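Local coordinates for cystathionine beta-lyase family protein, YNBB B.subtilis ortholog (Clostridium acetobutylicum, PDB 3HVY) that probably acts as a pyridoxal-phosphate-dependent carbon-sulfur lyase of the cystathionine beta-lyase and methionine gamma-lyase kind, and has been linked to aluminium resistance, at residues His97-Asn100 with Gly101-Ile105; Tyr71-Ile74 with Gly75-Ser78. All blocks are in the same frame, centred on the assembly; numbering follows the deposited sequence.

Interaction 1: His97-Asn100 with Gly101-Ile105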
loop_
_atom_site.group_PDB
_atom_site.type_symbol
_atom_site.label_atom_id
_atom_site.label_comp_id
_atom_site.label_asym_id
_atom_site.label_seq_id
_atom_site.Cartn_x
_atom_site.Cartn_y
_atom_site.Cartn_z
ATOM N N HIS D 97 13.249 3.278 4.820
ATOM C CA HIS D 97 14.252 2.255 4.556
ATOM C C HIS D 97 15.056 1.827 5.772
ATOM O O HIS D 97 15.723 0.766 5.735
ATOM C CB HIS D 97 15.210 2.709 3.455
ATOM C CG HIS D 97 14.517 3.201 2.215
ATOM N ND1 HIS D 97 14.603 2.552 1.000
ATOM C CD2 HIS D 97 13.714 4.283 2.011
ATOM C CE1 HIS D 97 13.864 3.202 0.109
ATOM N NE2 HIS D 97 13.324 4.260 0.691
ATOM N N PHE D 98 15.119 2.648 6.815
ATOM C CA PHE D 98 15.839 2.213 8.008
ATOM C C PHE D 98 15.001 1.098 8.660
ATOM O O PHE D 98 13.794 1.244 8.852
ATOM C CB PHE D 98 16.025 3.317 9.008
ATOM C CG PHE D 98 16.979 4.420 8.597
ATOM C CD1 PHE D 98 18.343 4.236 8.620
ATOM C CD2 PHE D 98 16.477 5.673 8.251
ATOM C CE1 PHE D 98 19.182 5.250 8.319
ATOM C CE2 PHE D 98 17.342 6.711 7.941
ATOM C CZ PHE D 98 18.652 6.504 7.968
ATOM N N VAL D 99 15.653 -0.003 9.009
ATOM C CA VAL D 99 14.954 -1.172 9.497
ATOM C C VAL D 99 14.619 -1.074 10.973
ATOM O O VAL D 99 13.729 -1.794 11.436
ATOM C CB VAL D 99 15.734 -2.498 9.183
ATOM C CG1 VAL D 99 15.898 -2.668 7.684
ATOM C CG2 VAL D 99 17.104 -2.638 9.906
ATOM N N ASN D 100 15.363 -0.216 11.695
ATOM C CA ASN D 100 15.143 0.089 13.108
ATOM C C ASN D 100 16.011 1.308 13.477
ATOM O O ASN D 100 16.703 1.883 12.629
ATOM C CB ASN D 100 15.424 -1.133 14.007
ATOM C CG ASN D 100 16.852 -1.634 13.900
ATOM O OD1 ASN D 100 17.745 -0.880 13.513
ATOM N ND2 ASN D 100 17.070 -2.930 14.207
ATOM N N GLY D 101 15.969 1.726 14.728
ATOM C CA GLY D 101 16.683 2.948 15.117
ATOM C C GLY D 101 18.165 2.659 15.210
ATOM O O GLY D 101 18.953 3.546 14.974
ATOM N N THR D 102 18.530 1.408 15.495
ATOM C CA THR D 102 19.918 1.002 15.520
ATOM C C THR D 102 20.585 1.239 14.183
ATOM O O THR D 102 21.766 1.654 14.130
ATOM C CB THR D 102 20.100 -0.464 15.934
ATOM O OG1 THR D 102 19.578 -0.646 17.241
ATOM C CG2 THR D 102 21.578 -0.818 15.981
ATOM N N HIS D 103 19.824 1.010 13.104
ATOM C CA HIS D 103 20.293 1.196 11.753
ATOM C C HIS D 103 20.581 2.667 11.545
ATOM O O HIS D 103 21.635 3.009 11.020
ATOM C CB HIS D 103 19.218 0.703 10.786
ATOM C CG HIS D 103 19.608 0.704 9.339
ATOM N ND1 HIS D 103 18.773 0.203 8.354
ATOM C CD2 HIS D 103 20.732 1.114 8.704
ATOM C CE1 HIS D 103 19.351 0.348 7.177
ATOM N NE2 HIS D 103 20.549 0.889 7.364
ATOM N N ALA D 104 19.671 3.541 11.954
ATOM C CA ALA D 104 19.867 5.000 11.803
ATOM C C ALA D 104 21.086 5.493 12.606
ATOM O O ALA D 104 21.897 6.268 12.095
ATOM C CB ALA D 104 18.637 5.759 12.225
ATOM N N ILE D 105 21.227 4.992 13.828
ATOM C CA ILE D 105 22.337 5.344 14.704
ATOM C C ILE D 105 23.644 4.849 14.104
ATOM O O ILE D 105 24.577 5.623 13.909
ATOM C CB ILE D 105 22.129 4.815 16.155
ATOM C CG1 ILE D 105 20.966 5.577 16.844
ATOM C CG2 ILE D 105 23.443 4.950 16.991
ATOM C CD1 ILE D 105 20.387 4.842 17.978
#
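Asn100 caps the helix that starts at Gly101, an N-cap at the phosphate-binding turn of a fold-type I pyridoxal-phosphate enzyme. Its amide oxygen is the capping atom: His103 N lies 2.8 Å from Asn100 OD1, and the C=O...N angle of 170° shows that the donor arrives almost head-on to the carbonyl. The first torsion sets Asn100 CG between its own backbone N and carbonyl carbon, which folds the amide back over the first turn. The backbone adds two weak bonds, from His103 N and from Ala104 N, both to Asn100 O.

A second polar link ties the loop to the helix through an imidazole. Val99 N donates to His103 ND1 over 3.2 Å in a nearly straight bond (167° at the hydrogen), with the donor tilted somewhat out of the ring plane. ND1 is therefore the acceptor of the Val99 N-H. Val99 CG2 also packs against ND1.

The aromatic part is a T-shaped pair. Phe98 turns its edge to the face of His103, with centroids 5.2 Å apart and planes at 82°. Over one face of the Phe98 ring lies Ala104 CB, 4.0 Å from the centroid in a CH-pi contact, so neighbouring helix residues meet the phenyl at its edge (His103) and over a face (Ala104).

The helix start faces the cofactor. Gly101 N and Thr102 OG1 bond to phosphate oxygens of the pyridoxal phosphate carried by Lys244, while Ile276 of the second subunit packs on Asn100 and Thr102. Phe98 CD1 stands over the centre of the imidazole, 3.8 Å from His103 CG.

Interaction 2: Tyr71-Ile74 with Gly75-Ser78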
loop_
_atom_site.group_PDB
_atom_site.type_symbol
_atom_site.label_atom_id
_atom_site.label_comp_id
_atom_site.label_asym_id
_atom_site.label_seq_id
_atom_site.Cartn_x
_atom_site.Cartn_y
_atom_site.Cartn_z
ATOM N N TYR D 71 13.491 9.322 -8.006
ATOM C CA TYR D 71 14.089 10.588 -8.396
ATOM C C TYR D 71 12.986 11.651 -8.203
ATOM O O TYR D 71 11.808 11.480 -8.620
ATOM C CB TYR D 71 14.724 10.533 -9.821
ATOM N N ASN D 72 13.355 12.708 -7.471
ATOM C CA ASN D 72 12.460 13.853 -7.196
ATOM C C ASN D 72 11.140 13.559 -6.487
ATOM O O ASN D 72 10.078 14.137 -6.832
ATOM C CB ASN D 72 12.175 14.673 -8.451
ATOM C CG ASN D 72 11.506 16.021 -8.119
ATOM O OD1 ASN D 72 11.830 16.664 -7.095
ATOM N ND2 ASN D 72 10.546 16.437 -8.962
ATOM N N ASP D 73 11.198 12.712 -5.458
ATOM C CA ASP D 73 10.017 12.460 -4.620
ATOM C C ASP D 73 9.852 13.708 -3.726
ATOM O O ASP D 73 10.565 13.876 -2.749
ATOM C CB ASP D 73 10.266 11.179 -3.822
ATOM C CG ASP D 73 9.114 10.802 -2.891
ATOM O OD1 ASP D 73 8.285 11.686 -2.571
ATOM O OD2 ASP D 73 9.125 9.637 -2.387
ATOM N N ILE D 74 8.936 14.608 -4.090
ATOM C CA ILE D 74 8.799 15.875 -3.373
ATOM C C ILE D 74 8.292 15.693 -1.953
ATOM O O ILE D 74 8.649 16.479 -1.078
ATOM C CB ILE D 74 7.937 16.940 -4.152
ATOM C CG1 ILE D 74 6.425 16.601 -4.103
ATOM C CG2 ILE D 74 8.466 17.087 -5.576
ATOM C CD1 ILE D 74 5.550 17.643 -4.690
ATOM N N GLY D 75 7.480 14.657 -1.718
ATOM C CA GLY D 75 7.044 14.311 -0.376
ATOM C C GLY D 75 8.189 13.983 0.563
ATOM O O GLY D 75 8.318 14.537 1.659
ATOM N N ARG D 76 9.038 13.088 0.108
ATOM C CA ARG D 76 10.197 12.661 0.821
ATOM C C ARG D 76 11.125 13.836 1.124
ATOM O O ARG D 76 11.551 14.022 2.260
ATOM C CB ARG D 76 10.931 11.673 -0.064
ATOM C CG ARG D 76 12.194 11.102 0.508
ATOM C CD ARG D 76 13.011 10.403 -0.567
ATOM N NE ARG D 76 13.486 11.345 -1.558
ATOM C CZ ARG D 76 13.927 11.055 -2.778
ATOM N NH1 ARG D 76 14.051 9.816 -3.170
ATOM N NH2 ARG D 76 14.245 12.029 -3.606
ATOM N N ASP D 77 11.428 14.629 0.108
ATOM C CA ASP D 77 12.366 15.744 0.246
ATOM C C ASP D 77 11.820 16.848 1.126
ATOM O O ASP D 77 12.559 17.474 1.865
ATOM C CB ASP D 77 12.770 16.272 -1.132
ATOM C CG ASP D 77 13.562 15.229 -1.927
ATOM O OD1 ASP D 77 14.157 14.284 -1.322
ATOM O OD2 ASP D 77 13.544 15.343 -3.145
ATOM N N SER D 78 10.525 17.075 1.083
ATOM C CA SER D 78 9.938 18.084 1.943
ATOM C C SER D 78 9.829 17.605 3.383
ATOM O O SER D 78 9.878 18.435 4.335
ATOM C CB SER D 78 8.550 18.472 1.421
ATOM O OG SER D 78 8.618 19.243 0.225
HETATM O O HOH W 1 15.922 12.600 -6.067
#
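Asp73 and Arg76 meet on the buried side of this turn, where a carboxylate and an aliphatic chain are pressed together. Arg76 N bonds to Asp73 OD1 at 3.1 Å, nearly straight at the hydrogen (173°) although it reaches the oxygen from above the carboxylate plane. With CG anti to the backbone N (chi1 179°), Asp73 lays its carboxylate beside Arg76 CB, which comes within 3.5 Å of Asp73 CG. The acid is gripped further by Thr64 at OD1 and by Ser66 and Thr283 at OD2, so both oxygens of this buried group have hydroxyl partners.

The bond from Arg76 N makes Asp73 the N-cap of helix 74-87. The first helical turns then close through Asp77 N to Asp73 O and Ser78 N to Ile74 O, the latter 2.9 Å long.

Arg76 bends at chi3 (65°), bringing its guanidinium across Asp73 CB, which sits 3.8 Å above the centre of one face. Asp77 lies at the edge of that group: Arg76 NE and NH2 both reach Asp77 OD1 from the same face of the carboxylate, Arg76 NE at 3.0 Å in a salt bridge. NH1 turns to Gly281 O.

Towards solvent the packing thins. Exposed Asn72 keeps its backbone N 4.0 Å from Arg76 NH2, and a water accepts from both, 2.9 Å from Asn72 N.

Overall arrangement
Along the chain, interaction 2 (71-78) precedes interaction 1 (97-105), and strand 91-95, at one edge of the seven-stranded mixed sheet, lies between them. Each marks the entry to a helix: 74-87 for interaction 2, 101-111 for interaction 1. Their centres are 20 Å apart and their nearest atoms about 6 Å, so they do not touch, although they lie on the same side of the chain's centre. Val99 packs on Gly281 of the second subunit, and Tyr71 N bonds to Gln385 of the second subunit. Thus one capped helix start, buried 12 Å from the centre, holds the cofactor phosphate, the other lies partly buried at 26 Å, and both abut the subunit interface.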